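Local structure of ankyrin repeat family protein (Enterococcus faecalis, 3HRA) at residues 23-28 and 59-64; 31-34 and 40-43; 146-151 and 179-184; 169-174 and 195-200. The protein is of unknown function but consists of ankyrin repeats, a scaffold that in related proteins commonly binds other proteins, and may do the same here. All coordinates share one frame; numbering follows the deposited sequence.

Interaction 1. Residues 23-28 and 59-64; sequences EILQDT and IDRGAD
The two backbones draw nearest at Leu25 and Arg61, whose CA atoms lie 7.2 Å apart, where the C-terminal part of helix 18-25 faces the point at which the chain leaves helix 52-60. Arg61 spans that gap. Its chain bends at chi2 and at chi3 (-77° and -91°), so the aliphatic part runs past Leu25 in the opposite sense and the guanidinium turns back onto the neighbouring backbone. Arg61 NE donates to Leu25 O at 2.9 Å. The bond is nearly straight (169° at the hydrogen), arrives on a lone pair in the carbonyl plane, and lies close to the guanidinium's own plane. Arg61 NH2 makes a weak, bent bond to Asp27 O, also 2.9 Å long, and a further hydrogen bond to Tyr30 O. The straight NE bond and the Tyr30 bond together limit the group's rotation. Apolar packing backs this up: Leu25 CB meets Arg61 CG at 4.0 Å, while Leu25 CD2 lies over one face of the guanidinium. The carboxylate of Asp27 is not the partner here; its OD1 bonds to Thr29 OG1. Behind Arg61 the chain turns at Gly62, whose N bonds to Ile59 O (3.1 Å), and Ala63 N reaches back to Leu58 O. This is a Schellman motif ending helix 52-60, set against the C-terminal part of helix 18-25 in the side-by-side helix stacking of the ankyrin fold.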
loop_
_atom_site.group_PDB
_atom_site.type_symbol
_atom_site.label_atom_id
_atom_site.label_comp_id
_atom_site.label_asym_id
_atom_site.label_seq_id
_atom_site.Cartn_x
_atom_site.Cartn_y
_atom_site.Cartn_z
ATOM N N GLU A 23 -21.008 5.718 17.095
ATOM C CA GLU A 23 -21.476 5.976 18.450
ATOM C C GLU A 23 -20.301 6.261 19.380
ATOM O O GLU A 23 -20.315 7.234 20.121
ATOM C CB GLU A 23 -22.297 4.789 18.990
ATOM C CG GLU A 23 -22.597 4.876 20.491
ATOM C CD GLU A 23 -22.861 3.509 21.130
ATOM O OE1 GLU A 23 -23.898 2.919 20.796
ATOM O OE2 GLU A 23 -22.040 3.034 21.973
ATOM N N ILE A 24 -19.286 5.400 19.346
ATOM C CA ILE A 24 -18.138 5.577 20.229
ATOM C C ILE A 24 -17.360 6.848 19.893
ATOM O O ILE A 24 -16.909 7.561 20.785
ATOM C CB ILE A 24 -17.202 4.357 20.185
ATOM C CG1 ILE A 24 -17.904 3.122 20.778
ATOM C CG2 ILE A 24 -15.893 4.659 20.925
ATOM C CD1 ILE A 24 -17.210 1.811 20.433
ATOM N N LEU A 25 -17.220 7.139 18.606
ATOM C CA LEU A 25 -16.412 8.277 18.169
ATOM C C LEU A 25 -17.053 9.616 18.555
ATOM O O LEU A 25 -16.392 10.662 18.542
ATOM C CB LEU A 25 -16.176 8.219 16.657
ATOM C CG LEU A 25 -15.242 7.108 16.187
ATOM C CD1 LEU A 25 -15.086 7.117 14.679
ATOM C CD2 LEU A 25 -13.872 7.233 16.885
ATOM N N GLN A 26 -18.332 9.582 18.918
ATOM C CA GLN A 26 -19.023 10.797 19.366
ATOM C C GLN A 26 -18.463 11.263 20.722
ATOM O O GLN A 26 -18.590 12.428 21.090
ATOM C CB GLN A 26 -20.538 10.561 19.431
ATOM C CG GLN A 26 -21.374 11.799 19.738
ATOM C CD GLN A 26 -21.659 11.998 21.234
ATOM O OE1 GLN A 26 -22.284 12.989 21.625
ATOM N NE2 GLN A 26 -21.216 11.063 22.065
ATOM N N ASP A 27 -17.834 10.341 21.444
ATOM C CA ASP A 27 -17.134 10.645 22.693
ATOM C C ASP A 27 -15.801 11.314 22.379
ATOM O O ASP A 27 -14.858 10.668 21.899
ATOM C CB ASP A 27 -16.929 9.354 23.497
ATOM C CG ASP A 27 -15.977 9.528 24.684
ATOM O OD1 ASP A 27 -15.697 10.678 25.087
ATOM O OD2 ASP A 27 -15.502 8.498 25.212
ATOM N N THR A 28 -15.734 12.623 22.650
ATOM C CA THR A 28 -14.594 13.455 22.260
ATOM C C THR A 28 -13.317 13.106 23.014
ATOM O O THR A 28 -12.238 13.533 22.623
ATOM C CB THR A 28 -14.886 14.962 22.487
ATOM O OG1 THR A 28 -15.147 15.199 23.876
ATOM C CG2 THR A 28 -16.090 15.401 21.680
ATOM N N ILE A 59 -10.363 8.102 10.376
ATOM C CA ILE A 59 -9.431 9.091 9.846
ATOM C C ILE A 59 -9.905 10.513 10.157
ATOM O O ILE A 59 -9.109 11.383 10.517
ATOM C CB ILE A 59 -9.202 8.907 8.329
ATOM C CG1 ILE A 59 -8.398 7.628 8.084
ATOM C CG2 ILE A 59 -8.442 10.087 7.770
ATOM C CD1 ILE A 59 -8.485 7.108 6.631
ATOM N N ASP A 60 -11.205 10.753 10.026
ATOM C CA ASP A 60 -11.769 12.061 10.369
ATOM C C ASP A 60 -11.604 12.385 11.851
ATOM O O ASP A 60 -11.549 13.550 12.223
ATOM C CB ASP A 60 -13.260 12.124 10.005
ATOM C CG ASP A 60 -13.513 12.175 8.499
ATOM O OD1 ASP A 60 -12.548 12.291 7.701
ATOM O OD2 ASP A 60 -14.702 12.101 8.114
ATOM N N ARG A 61 -11.575 11.360 12.702
ATOM C CA ARG A 61 -11.388 11.565 14.143
ATOM C C ARG A 61 -9.923 11.547 14.567
ATOM O O ARG A 61 -9.624 11.508 15.753
ATOM C CB ARG A 61 -12.159 10.520 14.952
ATOM C CG ARG A 61 -13.566 10.937 15.316
ATOM C CD ARG A 61 -13.569 11.942 16.471
ATOM N NE ARG A 61 -13.674 11.303 17.783
ATOM C CZ ARG A 61 -12.657 11.140 18.624
ATOM N NH1 ARG A 61 -11.444 11.551 18.288
ATOM N NH2 ARG A 61 -12.846 10.562 19.804
ATOM N N GLY A 62 -9.020 11.540 13.597
ATOM C CA GLY A 62 -7.596 11.697 13.878
ATOM C C GLY A 62 -6.771 10.425 14.023
ATOM O O GLY A 62 -5.649 10.483 14.514
ATOM N N ALA A 63 -7.309 9.287 13.587
ATOM C CA ALA A 63 -6.580 8.020 13.640
ATOM C C ALA A 63 -5.269 8.126 12.848
ATOM O O ALA A 63 -5.216 8.738 11.783
ATOM C CB ALA A 63 -7.447 6.867 13.100
ATOM N N ASP A 64 -4.210 7.539 13.384
ATOM C CA ASP A 64 -2.883 7.648 12.773
ATOM C C ASP A 64 -2.739 6.621 11.656
ATOM O O ASP A 64 -2.720 5.417 11.925
ATOM C CB ASP A 64 -1.835 7.399 13.852
ATOM C CG ASP A 64 -0.415 7.635 13.368
ATOM O OD1 ASP A 64 -0.191 7.888 12.164
ATOM O OD2 ASP A 64 0.485 7.569 14.230
#

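Interaction 2. Residues 31-34 and 40-43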
loop_
_atom_site.group_PDB
_atom_site.type_symbol
_atom_site.label_atom_id
_atom_site.label_comp_id
_atom_site.label_asym_id
_atom_site.label_seq_id
_atom_site.Cartn_x
_atom_site.Cartn_y
_atom_site.Cartn_z
ATOM N N GLN A 31 -9.689 7.683 22.977
ATOM C CA GLN A 31 -8.390 7.513 22.337
ATOM C C GLN A 31 -8.550 6.514 21.187
ATOM O O GLN A 31 -8.666 5.303 21.412
ATOM C CB GLN A 31 -7.378 6.975 23.353
ATOM C CG GLN A 31 -5.950 7.467 23.128
ATOM C CD GLN A 31 -5.192 6.670 22.085
ATOM O OE1 GLN A 31 -5.163 7.037 20.890
ATOM N NE2 GLN A 31 -4.561 5.569 22.527
ATOM N N VAL A 32 -8.553 7.015 19.952
ATOM C CA VAL A 32 -8.963 6.174 18.820
ATOM C C VAL A 32 -7.913 5.138 18.397
ATOM O O VAL A 32 -8.217 4.181 17.681
ATOM C CB VAL A 32 -9.367 7.022 17.585
ATOM C CG1 VAL A 32 -10.522 7.965 17.940
ATOM C CG2 VAL A 32 -8.171 7.811 17.046
ATOM N N ASP A 33 -6.673 5.354 18.807
ATOM C CA ASP A 33 -5.596 4.471 18.378
ATOM C C ASP A 33 -5.167 3.444 19.436
ATOM O O ASP A 33 -4.001 3.083 19.521
ATOM C CB ASP A 33 -4.398 5.278 17.893
ATOM C CG ASP A 33 -4.599 5.827 16.481
ATOM O OD1 ASP A 33 -5.310 5.205 15.673
ATOM O OD2 ASP A 33 -4.041 6.887 16.186
ATOM N N GLU A 34 -6.113 2.956 20.222
ATOM C CA GLU A 34 -5.851 1.811 21.090
ATOM C C GLU A 34 -5.415 0.623 20.234
ATOM O O GLU A 34 -5.776 0.545 19.056
ATOM C CB GLU A 34 -7.110 1.454 21.882
ATOM C CG GLU A 34 -8.304 1.115 21.010
ATOM C CD GLU A 34 -9.579 0.908 21.829
ATOM O OE1 GLU A 34 -9.736 1.541 22.898
ATOM O OE2 GLU A 34 -10.431 0.102 21.409
ATOM N N ASN A 40 -2.540 -3.898 16.096
ATOM C CA ASN A 40 -3.537 -3.261 15.223
ATOM C C ASN A 40 -4.410 -2.241 15.948
ATOM O O ASN A 40 -4.937 -2.518 17.028
ATOM C CB ASN A 40 -4.452 -4.313 14.590
ATOM C CG ASN A 40 -3.778 -5.074 13.471
ATOM O OD1 ASN A 40 -3.094 -4.493 12.629
ATOM N ND2 ASN A 40 -3.977 -6.378 13.450
ATOM N N THR A 41 -4.571 -1.062 15.347
ATOM C CA THR A 41 -5.553 -0.076 15.811
ATOM C C THR A 41 -6.901 -0.390 15.171
ATOM O O THR A 41 -6.970 -1.212 14.262
ATOM C CB THR A 41 -5.166 1.339 15.359
ATOM O OG1 THR A 41 -5.014 1.346 13.931
ATOM C CG2 THR A 41 -3.882 1.748 15.966
ATOM N N PRO A 42 -7.983 0.270 15.633
ATOM C CA PRO A 42 -9.270 0.110 14.960
ATOM C C PRO A 42 -9.162 0.450 13.475
ATOM O O PRO A 42 -9.772 -0.244 12.649
ATOM C CB PRO A 42 -10.168 1.089 15.722
ATOM C CG PRO A 42 -9.625 1.032 17.112
ATOM C CD PRO A 42 -8.128 0.989 16.913
ATOM N N LEU A 43 -8.373 1.469 13.137
ATOM C CA LEU A 43 -8.228 1.847 11.736
ATOM C C LEU A 43 -7.573 0.719 10.949
ATOM O O LEU A 43 -8.045 0.363 9.879
ATOM C CB LEU A 43 -7.459 3.163 11.560
ATOM C CG LEU A 43 -7.198 3.557 10.096
ATOM C CD1 LEU A 43 -8.481 3.682 9.248
ATOM C CD2 LEU A 43 -6.359 4.846 10.040
HETATM O O HOH W 1 -7.752 3.768 14.953
HETATM O O HOH W 2 -4.487 3.942 13.359
#
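Thr41, Pro42 and Leu43 form the Thr-Pro-Leu signature that starts a helix in ankyrin repeats, and here that start packs against the type I beta turn from Gln31 to Glu34. Thr41 is the N-cap of helix 42-49: its OG1, set between backbone N and carbonyl carbon (chi1 56°), takes a bond from Asn44 N. The same rotamer points Thr41 CG2 at the turn, 3.8 Å from Asp33 OD1, the two side chains lying side by side and pointing the same way. No direct hydrogen bond joins the segments. Instead Glu34 O receives a CA-H...O contact from Thr41 CA, 3.3 Å away, and also touches Pro42 CD. Pro42 CD thus sits against two carbonyls, with Val32 O 3.3 Å from it, while the Glu34 side chain crosses that of Pro42 at about a right angle, CG touching the ring. The acidic ends look elsewhere: Glu34 OE2 accepts from Leu10 N and OE1 from Gly7 N, and Asp33 OD2 accepts from Asp64 N, so each carboxylate ties the turn to another part of the chain. Water supplies the polar link across the contact. One molecule donates to Val32 O and Asp33 OD1 and accepts from Leu43 N at 3.0 Å, satisfying an amide in the first turn of the helix. A second donates to Asp33 OD1 and, 2.7 Å away, accepts from Thr41 OG1.

Interaction 3. Residues 146-151 and 179-184; sequences EAVGLR and RTAMDY
Tyr184 OH is gripped by Asp175 OD1 and more weakly by Ser177 OG, which pins the far end of a side chain whose root packs against Val148 and Gly149. Tyr184 CB lies 3.8 Å from Gly149 CA, and the ring's CG is nearly as close. Gly149 brings bare backbone up to the tyrosine, so the CA atoms of the pair come within 5.2 Å. Val148 turns CG1 trans to its amide nitrogen (chi1 173°), which puts that methyl 3.5 Å from Ala181 O and 4.0 Å from Tyr184 CB. Its other branch, CG2, meets Ala181 CB at 4.2 Å. On the tyrosine ring, CE1 sits over the centre of one face of the Arg179 guanidinium, whose NE bonds to Ser177 OG. The start of helix 181-188 is closed by a capping box: Thr180 N donates to Asp183 OD2 at 2.9 Å, and Asp183 N returns a bond to Thr180 OG1. Val148 also touches Val161 and Ile193, on helices 155-166 and 191-198. The chemistry is thus divided: the segments meet through a valine, a glycine, an alanine and the root of a tyrosine, whereas polar groups serve capping and the tyrosine hydroxyl, which implies a join made by shape rather than by bonds across it.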
loop_
_atom_site.group_PDB
_atom_site.type_symbol
_atom_site.label_atom_id
_atom_site.label_comp_id
_atom_site.label_asym_id
_atom_site.label_seq_id
_atom_site.Cartn_x
_atom_site.Cartn_y
_atom_site.Cartn_z
ATOM N N GLU A 146 9.643 -5.916 -9.466
ATOM C CA GLU A 146 8.672 -6.860 -8.925
ATOM C C GLU A 146 7.564 -7.136 -9.944
ATOM O O GLU A 146 7.167 -8.292 -10.130
ATOM C CB GLU A 146 8.086 -6.390 -7.581
ATOM C CG GLU A 146 9.110 -6.347 -6.443
ATOM C CD GLU A 146 8.490 -6.661 -5.069
ATOM O OE1 GLU A 146 7.251 -6.837 -4.968
ATOM O OE2 GLU A 146 9.240 -6.746 -4.080
ATOM N N ALA A 147 7.051 -6.082 -10.582
ATOM C CA ALA A 147 5.998 -6.244 -11.583
ATOM C C ALA A 147 6.418 -7.155 -12.745
ATOM O O ALA A 147 5.587 -7.861 -13.313
ATOM C CB ALA A 147 5.525 -4.892 -12.109
ATOM N N VAL A 148 7.702 -7.127 -13.097
ATOM C CA VAL A 148 8.234 -7.950 -14.184
ATOM C C VAL A 148 8.677 -9.336 -13.713
ATOM O O VAL A 148 8.237 -10.350 -14.252
ATOM C CB VAL A 148 9.434 -7.274 -14.870
ATOM C CG1 VAL A 148 10.079 -8.241 -15.884
ATOM C CG2 VAL A 148 8.982 -6.000 -15.581
ATOM N N GLY A 149 9.525 -9.371 -12.687
ATOM C CA GLY A 149 10.236 -10.588 -12.326
ATOM C C GLY A 149 9.509 -11.535 -11.399
ATOM O O GLY A 149 9.753 -12.746 -11.410
ATOM N N LEU A 150 8.616 -10.999 -10.585
ATOM C CA LEU A 150 7.966 -11.818 -9.580
ATOM C C LEU A 150 6.634 -12.357 -10.070
ATOM O O LEU A 150 6.055 -13.225 -9.437
ATOM C CB LEU A 150 7.781 -11.040 -8.282
ATOM C CG LEU A 150 8.984 -11.049 -7.325
ATOM C CD1 LEU A 150 10.286 -10.724 -8.027
ATOM C CD2 LEU A 150 8.749 -10.093 -6.164
ATOM N N ARG A 151 6.162 -11.847 -11.203
ATOM C CA ARG A 151 4.801 -12.143 -11.652
ATOM C C ARG A 151 4.754 -12.838 -13.015
ATOM O O ARG A 151 5.775 -13.257 -13.546
ATOM C CB ARG A 151 3.947 -10.869 -11.651
ATOM C CG ARG A 151 3.848 -10.202 -10.266
ATOM C CD ARG A 151 3.305 -11.142 -9.175
ATOM N NE ARG A 151 2.034 -11.772 -9.538
ATOM C CZ ARG A 151 1.002 -11.945 -8.711
ATOM N NH1 ARG A 151 1.058 -11.511 -7.457
ATOM N NH2 ARG A 151 -0.104 -12.542 -9.149
ATOM N N ARG A 179 20.445 -7.862 -11.153
ATOM C CA ARG A 179 19.566 -7.981 -12.316
ATOM C C ARG A 179 18.631 -6.778 -12.472
ATOM O O ARG A 179 18.163 -6.203 -11.486
ATOM C CB ARG A 179 18.775 -9.296 -12.246
ATOM C CG ARG A 179 19.601 -10.523 -12.657
ATOM C CD ARG A 179 18.767 -11.808 -12.669
ATOM N NE ARG A 179 18.412 -12.225 -11.315
ATOM C CZ ARG A 179 17.770 -13.352 -11.000
ATOM N NH1 ARG A 179 17.400 -14.210 -11.944
ATOM N NH2 ARG A 179 17.502 -13.620 -9.723
ATOM N N THR A 180 18.367 -6.411 -13.722
ATOM C CA THR A 180 17.410 -5.362 -14.026
ATOM C C THR A 180 16.080 -5.969 -14.468
ATOM O O THR A 180 15.965 -7.173 -14.710
ATOM C CB THR A 180 17.899 -4.433 -15.171
ATOM O OG1 THR A 180 18.007 -5.196 -16.380
ATOM C CG2 THR A 180 19.248 -3.782 -14.818
ATOM N N ALA A 181 15.077 -5.115 -14.594
ATOM C CA ALA A 181 13.779 -5.539 -15.117
ATOM C C ALA A 181 13.897 -6.178 -16.521
ATOM O O ALA A 181 13.272 -7.199 -16.809
ATOM C CB ALA A 181 12.828 -4.355 -15.142
ATOM N N MET A 182 14.708 -5.587 -17.387
ATOM C CA MET A 182 14.939 -6.136 -18.720
ATOM C C MET A 182 15.531 -7.542 -18.636
ATOM O O MET A 182 15.152 -8.430 -19.397
ATOM C CB MET A 182 15.886 -5.212 -19.492
ATOM C CG MET A 182 15.949 -5.456 -20.978
ATOM S SD MET A 182 16.881 -4.161 -21.838
ATOM C CE MET A 182 15.703 -2.813 -21.875
ATOM N N ASP A 183 16.463 -7.736 -17.706
ATOM C CA ASP A 183 17.077 -9.049 -17.468
ATOM C C ASP A 183 16.031 -10.100 -17.133
ATOM O O ASP A 183 16.042 -11.191 -17.713
ATOM C CB ASP A 183 18.105 -8.981 -16.322
ATOM C CG ASP A 183 19.368 -8.244 -16.709
ATOM O OD1 ASP A 183 19.719 -8.258 -17.915
ATOM O OD2 ASP A 183 20.009 -7.647 -15.804
ATOM N N TYR A 184 15.124 -9.776 -16.209
ATOM C CA TYR A 184 14.103 -10.730 -15.790
ATOM C C TYR A 184 13.134 -11.066 -16.928
ATOM O O TYR A 184 12.807 -12.230 -17.142
ATOM C CB TYR A 184 13.324 -10.224 -14.563
ATOM C CG TYR A 184 14.095 -10.339 -13.262
ATOM C CD1 TYR A 184 14.324 -11.579 -12.681
ATOM C CD2 TYR A 184 14.573 -9.207 -12.610
ATOM C CE1 TYR A 184 15.025 -11.696 -11.485
ATOM C CE2 TYR A 184 15.268 -9.311 -11.399
ATOM C CZ TYR A 184 15.494 -10.560 -10.855
ATOM O OH TYR A 184 16.187 -10.689 -9.673
#

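Interaction 4. Residues 169-174 and 195-200; sequences ADQSIK and KILAQY
Gln171 and Leu197 mark the closest backbone approach, their CA atoms 7.8 Å apart, between an irregular loop and the C-terminal part of helix 191-198. The gap is bridged by one long side chain. Gln171 CG stands between the backbone N and the carbonyl carbon (chi1 74°), and beyond it the chain is extended, which carries the amide out to that part of the helix. There Gln171 NE2 donates to Leu197 O at 3.0 Å, a nearly straight bond (165° at the hydrogen) that stays near the plane of the glutamine amide but is tilted from that of the carbonyl. Leu197 O is gripped twice, for Tyr200 N reaches it at 3.2 Å from the other face of the peptide plane. Gln171 NE2 has a second bond as well, to the terminal carboxylate at Asn201 OXT, so the amide ties down the very end of the chain. The amide oxygen of Gln171 rests on hydrocarbon: OE1 lies 3.5 Å from Leu197 CB and touches the CD2 branch too. On the loop side, Asp170 OD1 accepts from Ser172 N at 3.0 Å, making an Asx turn, and from Ser172 OG; this braces the backbone on both sides of Gln171. The Tyr200 ring leads away from the loop, and its hydroxyl bonds to Glu166 and Lys162. Around the contact, Met165 of helix 155-166 lies against both Gln171 and Tyr200, while Leu197 packs on Val161 of that helix and on Ala181 and Met182 of helix 181-188.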
loop_
_atom_site.group_PDB
_atom_site.type_symbol
_atom_site.label_atom_id
_atom_site.label_comp_id
_atom_site.label_asym_id
_atom_site.label_seq_id
_atom_site.Cartn_x
_atom_site.Cartn_y
_atom_site.Cartn_z
ATOM N N ALA A 169 9.874 5.722 -14.448
ATOM C CA ALA A 169 10.621 4.688 -13.699
ATOM C C ALA A 169 11.990 4.459 -14.322
ATOM O O ALA A 169 12.122 4.390 -15.546
ATOM C CB ALA A 169 9.841 3.371 -13.657
ATOM N N ASP A 170 13.010 4.332 -13.479
ATOM C CA ASP A 170 14.367 4.048 -13.957
ATOM C C ASP A 170 14.520 2.542 -14.122
ATOM O O ASP A 170 14.577 1.803 -13.141
ATOM C CB ASP A 170 15.394 4.596 -12.961
ATOM C CG ASP A 170 16.838 4.406 -13.419
ATOM O OD1 ASP A 170 17.079 3.821 -14.497
ATOM O OD2 ASP A 170 17.744 4.842 -12.682
ATOM N N GLN A 171 14.584 2.078 -15.360
ATOM C CA GLN A 171 14.687 0.642 -15.594
ATOM C C GLN A 171 16.115 0.089 -15.513
ATOM O O GLN A 171 16.318 -1.129 -15.592
ATOM C CB GLN A 171 14.052 0.252 -16.934
ATOM C CG GLN A 171 14.868 0.640 -18.159
ATOM C CD GLN A 171 14.388 -0.066 -19.414
ATOM O OE1 GLN A 171 14.307 -1.298 -19.457
ATOM N NE2 GLN A 171 14.092 0.711 -20.452
ATOM N N SER A 172 17.093 0.973 -15.333
ATOM C CA SER A 172 18.491 0.554 -15.261
ATOM C C SER A 172 18.880 0.080 -13.857
ATOM O O SER A 172 19.955 -0.503 -13.656
ATOM C CB SER A 172 19.415 1.684 -15.756
ATOM O OG SER A 172 19.539 2.720 -14.794
ATOM N N ILE A 173 17.999 0.311 -12.885
ATOM C CA ILE A 173 18.293 -0.078 -11.499
ATOM C C ILE A 173 18.452 -1.592 -11.348
ATOM O O ILE A 173 17.626 -2.357 -11.823
ATOM C CB ILE A 173 17.209 0.441 -10.522
ATOM C CG1 ILE A 173 17.207 1.975 -10.527
ATOM C CG2 ILE A 173 17.447 -0.106 -9.106
ATOM C CD1 ILE A 173 16.023 2.641 -9.798
ATOM N N LYS A 174 19.529 -2.012 -10.681
ATOM C CA LYS A 174 19.786 -3.430 -10.422
ATOM C C LYS A 174 19.399 -3.803 -9.000
ATOM O O LYS A 174 19.658 -3.055 -8.051
ATOM C CB LYS A 174 21.265 -3.771 -10.666
ATOM C CG LYS A 174 21.694 -3.669 -12.145
ATOM C CD LYS A 174 23.201 -3.839 -12.310
ATOM C CE LYS A 174 23.594 -3.779 -13.788
ATOM N NZ LYS A 174 25.072 -3.719 -13.979
ATOM N N LYS A 195 9.515 -5.950 -25.116
ATOM C CA LYS A 195 9.273 -4.997 -26.185
ATOM C C LYS A 195 8.954 -3.614 -25.601
ATOM O O LYS A 195 9.485 -2.597 -26.064
ATOM C CB LYS A 195 8.123 -5.494 -27.060
ATOM C CG LYS A 195 7.816 -4.606 -28.237
ATOM C CD LYS A 195 6.787 -5.245 -29.161
ATOM C CE LYS A 195 5.447 -5.386 -28.469
ATOM N NZ LYS A 195 4.390 -5.839 -29.418
ATOM N N ILE A 196 8.092 -3.581 -24.592
ATOM C CA ILE A 196 7.747 -2.334 -23.909
ATOM C C ILE A 196 9.016 -1.700 -23.343
ATOM O O ILE A 196 9.288 -0.518 -23.563
ATOM C CB ILE A 196 6.730 -2.587 -22.776
ATOM C CG1 ILE A 196 5.398 -3.096 -23.335
ATOM C CG2 ILE A 196 6.512 -1.328 -21.950
ATOM C CD1 ILE A 196 4.449 -3.582 -22.249
ATOM N N LEU A 197 9.820 -2.488 -22.638
ATOM C CA LEU A 197 11.037 -1.952 -22.022
ATOM C C LEU A 197 12.037 -1.437 -23.059
ATOM O O LEU A 197 12.710 -0.439 -22.824
ATOM C CB LEU A 197 11.700 -2.986 -21.111
ATOM C CG LEU A 197 10.904 -3.332 -19.848
ATOM C CD1 LEU A 197 11.532 -4.476 -19.067
ATOM C CD2 LEU A 197 10.739 -2.114 -18.947
ATOM N N ALA A 198 12.132 -2.122 -24.202
ATOM C CA ALA A 198 13.066 -1.741 -25.266
ATOM C C ALA A 198 12.735 -0.370 -25.867
ATOM O O ALA A 198 13.586 0.270 -26.478
ATOM C CB ALA A 198 13.085 -2.797 -26.369
ATOM N N GLN A 199 11.496 0.068 -25.696
ATOM C CA GLN A 199 11.054 1.338 -26.254
ATOM C C GLN A 199 11.407 2.567 -25.421
ATOM O O GLN A 199 11.210 3.696 -25.867
ATOM C CB GLN A 199 9.551 1.278 -26.525
ATOM C CG GLN A 199 9.235 0.345 -27.705
ATOM C CD GLN A 199 7.778 -0.000 -27.792
ATOM O OE1 GLN A 199 6.965 0.493 -27.006
ATOM N NE2 GLN A 199 7.426 -0.847 -28.754
ATOM N N TYR A 200 11.915 2.346 -24.212
ATOM C CA TYR A 200 12.327 3.430 -23.328
ATOM C C TYR A 200 13.818 3.351 -23.067
ATOM O O TYR A 200 14.427 2.285 -23.219
ATOM C CB TYR A 200 11.602 3.349 -21.975
ATOM C CG TYR A 200 10.110 3.479 -22.078
ATOM C CD1 TYR A 200 9.318 2.380 -22.374
ATOM C CD2 TYR A 200 9.490 4.710 -21.912
ATOM C CE1 TYR A 200 7.945 2.497 -22.483
ATOM C CE2 TYR A 200 8.124 4.837 -22.017
ATOM C CZ TYR A 200 7.356 3.729 -22.300
ATOM O OH TYR A 200 5.993 3.860 -22.422
#

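The four contacts form two pairs, on opposite sides of the chain's centre; interactions 1 and 3 lie about 43 Å apart, centre to centre. Interaction 2 is nested inside the loop closed by interaction 1, and Asp64 N to Asp33 OD2 joins them. Interactions 3 and 4 interleave along the chain and meet where Met182 touches Gln171. In interactions 1 and 4, the first more open to the surface and the second buried, a long polar side chain donates to backbone carbonyls near a helix C-terminus: arginine to two, one weakly, and glutamine to one. Interactions 2 and 3, both buried, each involve a threonine-capped helix start, but one bridges through water whereas the other packs helix against helix through apolar groups.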